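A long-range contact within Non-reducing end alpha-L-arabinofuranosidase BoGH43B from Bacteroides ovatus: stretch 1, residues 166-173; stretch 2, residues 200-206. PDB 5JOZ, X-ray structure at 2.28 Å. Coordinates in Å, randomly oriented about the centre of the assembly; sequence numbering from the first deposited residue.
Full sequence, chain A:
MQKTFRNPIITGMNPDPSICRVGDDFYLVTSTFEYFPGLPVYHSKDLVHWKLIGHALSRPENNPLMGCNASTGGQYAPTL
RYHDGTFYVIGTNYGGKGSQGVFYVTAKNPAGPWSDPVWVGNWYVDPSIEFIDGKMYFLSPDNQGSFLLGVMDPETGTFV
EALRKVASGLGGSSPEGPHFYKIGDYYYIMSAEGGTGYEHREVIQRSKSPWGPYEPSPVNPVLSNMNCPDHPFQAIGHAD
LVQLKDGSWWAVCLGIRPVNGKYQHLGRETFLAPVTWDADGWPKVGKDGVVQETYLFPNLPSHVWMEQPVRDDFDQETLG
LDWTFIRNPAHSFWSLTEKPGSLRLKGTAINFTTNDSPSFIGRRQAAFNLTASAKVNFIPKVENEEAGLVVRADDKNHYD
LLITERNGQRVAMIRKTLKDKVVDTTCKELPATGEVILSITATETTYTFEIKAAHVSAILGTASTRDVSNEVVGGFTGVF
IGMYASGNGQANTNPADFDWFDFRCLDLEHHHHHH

Stretch 1, residues 166-173: VASGLGGS
Stretch 2, residues 200-206: HREVIQR

Two segments of one chain, residues 166-173 and 200-206, meet through side chains, backbone atoms and one water. Stretch 1 is strand from Val166 to Ser168, then loop. Stretch 2 is strand from Arg201 to Arg206, with His200 in loop before it. Their touching parts run nearly antiparallel, with end-to-end directions 156° apart. The backbones stand well apart: Ala167 CA lies 8.8 Å from Gln205 CA, and Leu170 CA lies 7.8 Å from Val203 CA. Side chains from both stretches cross this gap. Together the stretches bury 272 Å².

Val166 (phi/psi -117/-26, chi1 m) is buried but does not reach stretch 2. Ala167 is extended, at -160/-175, and its CA-to-CB bond points toward stretch 2. Its CB sits 3.5 Å from Gln205 OE1. The small methyl fits beside the end of the long glutamine.

Ser168 is also extended, at -146/-178, and its CA-to-CB bond points away. It contributes backbone instead. Gln205 NE2 donates a hydrogen bond to Ser168 O at 2.9 Å, nearly straight, with an angle of 167° at the hydrogen. The CA-to-CB bond of Gln205 points toward stretch 1, with chi1 p (53°), chi2 t and chi3 -56°, from a backbone at -149/162. Its length lets the amide span the gap. The other end of that amide is used as well. One water donates to Gln205 OE1 at 2.9 Å and accepts from Ser168 N at 2.7 Å. The glutamine thus serves both backbone polar groups of Ser168, one directly and one through water. Ser168 OG, at chi1 p (87°), donates to Gly169 O at 2.9 Å within its own stretch.

Gly169 (-68/161) leads into the loop and makes no contact across. The CA-to-CB bond of Leu170 (-102/28) points toward stretch 2, and the residue has the largest covered area in the contact, 76 Å². Its rotamer is chi1 m, chi2 t. Leu170 CD1 packs 3.6 Å from Val203 CG2 and 3.8 Å from Ile204 O. Leu170 CD2 lies 3.7 Å from Gln205 NE2. The branched leucine therefore touches both the valine and the glutamine amide. Val203 (-130/162, chi1 m) is buried; its CA-to-CB bond points toward stretch 1, and its CG2 meets Leu170 CD1 as an apolar pair. The CA-to-CB bond of Ile204 (-141/155, chi1 t, chi2 t) points away, and its contact with stretch 1 is through its carbonyl O.

Gly171 turns the chain at 117/-30. A CB at these angles would be jammed against the carbonyl O of Leu170, so glycine suits the position. Gly172 (-84/163) faces the end of Arg201. Its CA is 3.6 Å from Arg201 NH2, oblique to the guanidinium. An ideal CB here would come 2.7 Å from Arg201 NH2, a clash; the bare backbone leaves room. The CA-to-CB bond of Arg201 (-157/156) points sideways, and its chi1 p, chi2 t, chi3 t, chi4 -73° bring the end nearer. Ser173 (-58/145, chi1 m) is exposed and ends the stretch without touching stretch 2.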

# COMPACT_ATOMS: atom_id res chain seq x y z
N VAL A 166 -18.83 8.00 -22.26
CA VAL A 166 -20.18 8.09 -21.69
C VAL A 166 -20.39 9.31 -20.78
O VAL A 166 -21.52 9.76 -20.60
CB VAL A 166 -20.57 6.81 -20.90
CG1 VAL A 166 -20.54 5.60 -21.80
CG2 VAL A 166 -19.66 6.59 -19.68
N ALA A 167 -19.33 9.84 -20.19
CA ALA A 167 -19.44 10.99 -19.27
C ALA A 167 -18.08 11.63 -19.16
O ALA A 167 -17.16 11.22 -19.85
CB ALA A 167 -19.93 10.53 -17.90
N SER A 168 -17.95 12.63 -18.31
CA SER A 168 -16.64 13.20 -18.00
C SER A 168 -16.55 13.67 -16.55
O SER A 168 -17.49 13.50 -15.76
CB SER A 168 -16.32 14.34 -18.99
OG SER A 168 -16.84 15.58 -18.55
N GLY A 169 -15.41 14.23 -16.20
CA GLY A 169 -15.23 14.84 -14.89
C GLY A 169 -16.09 16.08 -14.80
O GLY A 169 -16.51 16.62 -15.82
N LEU A 170 -16.34 16.51 -13.56
CA LEU A 170 -17.27 17.60 -13.25
C LEU A 170 -16.62 18.95 -12.94
O LEU A 170 -17.20 19.75 -12.22
CB LEU A 170 -18.16 17.17 -12.07
CG LEU A 170 -18.79 15.78 -12.21
CD1 LEU A 170 -19.64 15.44 -10.99
CD2 LEU A 170 -19.62 15.67 -13.49
N GLY A 171 -15.44 19.22 -13.51
CA GLY A 171 -14.73 20.50 -13.33
C GLY A 171 -13.37 20.43 -12.65
O GLY A 171 -12.50 21.26 -12.92
N GLY A 172 -13.19 19.45 -11.77
CA GLY A 172 -11.96 19.33 -10.98
C GLY A 172 -10.82 18.60 -11.68
O GLY A 172 -11.03 17.88 -12.67
N SER A 173 -9.62 18.80 -11.14
CA SER A 173 -8.37 18.20 -11.63
C SER A 173 -8.35 16.67 -11.69
O SER A 173 -8.93 16.02 -10.83
CB SER A 173 -7.18 18.64 -10.75
OG SER A 173 -6.81 19.96 -11.07
N HIS A 200 -8.59 17.25 -3.04
CA HIS A 200 -9.15 15.90 -3.32
C HIS A 200 -10.60 15.76 -2.79
O HIS A 200 -10.89 16.15 -1.64
CB HIS A 200 -8.28 14.81 -2.68
CG HIS A 200 -8.33 13.48 -3.36
ND1 HIS A 200 -7.88 12.33 -2.75
CD2 HIS A 200 -8.72 13.12 -4.61
CE1 HIS A 200 -7.99 11.31 -3.59
NE2 HIS A 200 -8.51 11.76 -4.72
N ARG A 201 -11.48 15.21 -3.62
CA ARG A 201 -12.89 14.99 -3.28
C ARG A 201 -13.49 13.87 -4.13
O ARG A 201 -12.99 13.59 -5.23
CB ARG A 201 -13.69 16.28 -3.48
CG ARG A 201 -13.66 16.86 -4.88
CD ARG A 201 -14.51 18.12 -4.96
NE ARG A 201 -14.34 18.85 -6.22
CZ ARG A 201 -13.26 19.56 -6.56
NH1 ARG A 201 -12.19 19.65 -5.75
NH2 ARG A 201 -13.23 20.19 -7.73
N GLU A 202 -14.54 13.24 -3.62
CA GLU A 202 -15.29 12.25 -4.39
C GLU A 202 -16.55 12.93 -4.90
O GLU A 202 -17.18 13.67 -4.16
CB GLU A 202 -15.66 11.05 -3.55
CG GLU A 202 -16.10 9.83 -4.36
CD GLU A 202 -14.97 9.10 -5.06
OE1 GLU A 202 -13.78 9.36 -4.78
OE2 GLU A 202 -15.27 8.21 -5.88
N VAL A 203 -16.89 12.68 -6.16
CA VAL A 203 -18.09 13.24 -6.79
C VAL A 203 -18.89 12.14 -7.47
O VAL A 203 -18.36 11.06 -7.73
CB VAL A 203 -17.75 14.38 -7.80
CG1 VAL A 203 -16.94 15.48 -7.12
CG2 VAL A 203 -17.03 13.87 -9.05
N ILE A 204 -20.16 12.40 -7.77
CA ILE A 204 -21.01 11.38 -8.41
C ILE A 204 -21.95 11.98 -9.45
O ILE A 204 -22.26 13.17 -9.43
CB ILE A 204 -21.75 10.54 -7.34
CG1 ILE A 204 -22.26 9.21 -7.93
CG2 ILE A 204 -22.84 11.34 -6.66
CD1 ILE A 204 -22.72 8.21 -6.89
N GLN A 205 -22.36 11.14 -10.40
CA GLN A 205 -23.34 11.49 -11.43
C GLN A 205 -24.11 10.23 -11.82
O GLN A 205 -23.66 9.11 -11.55
CB GLN A 205 -22.64 12.09 -12.65
CG GLN A 205 -21.50 11.24 -13.22
CD GLN A 205 -20.72 11.96 -14.29
OE1 GLN A 205 -21.27 12.42 -15.28
NE2 GLN A 205 -19.41 12.06 -14.10
N ARG A 206 -25.27 10.40 -12.47
CA ARG A 206 -26.12 9.27 -12.80
C ARG A 206 -26.89 9.42 -14.11
O ARG A 206 -27.04 10.52 -14.65
CB ARG A 206 -27.09 8.98 -11.64
CG ARG A 206 -28.40 9.76 -11.68
CD ARG A 206 -29.12 9.70 -10.35
NE ARG A 206 -30.29 10.56 -10.32
CZ ARG A 206 -31.10 10.73 -9.27
NH1 ARG A 206 -30.87 10.11 -8.11
NH2 ARG A 206 -32.14 11.55 -9.38
O HOH W 1 -20.06 13.95 -17.38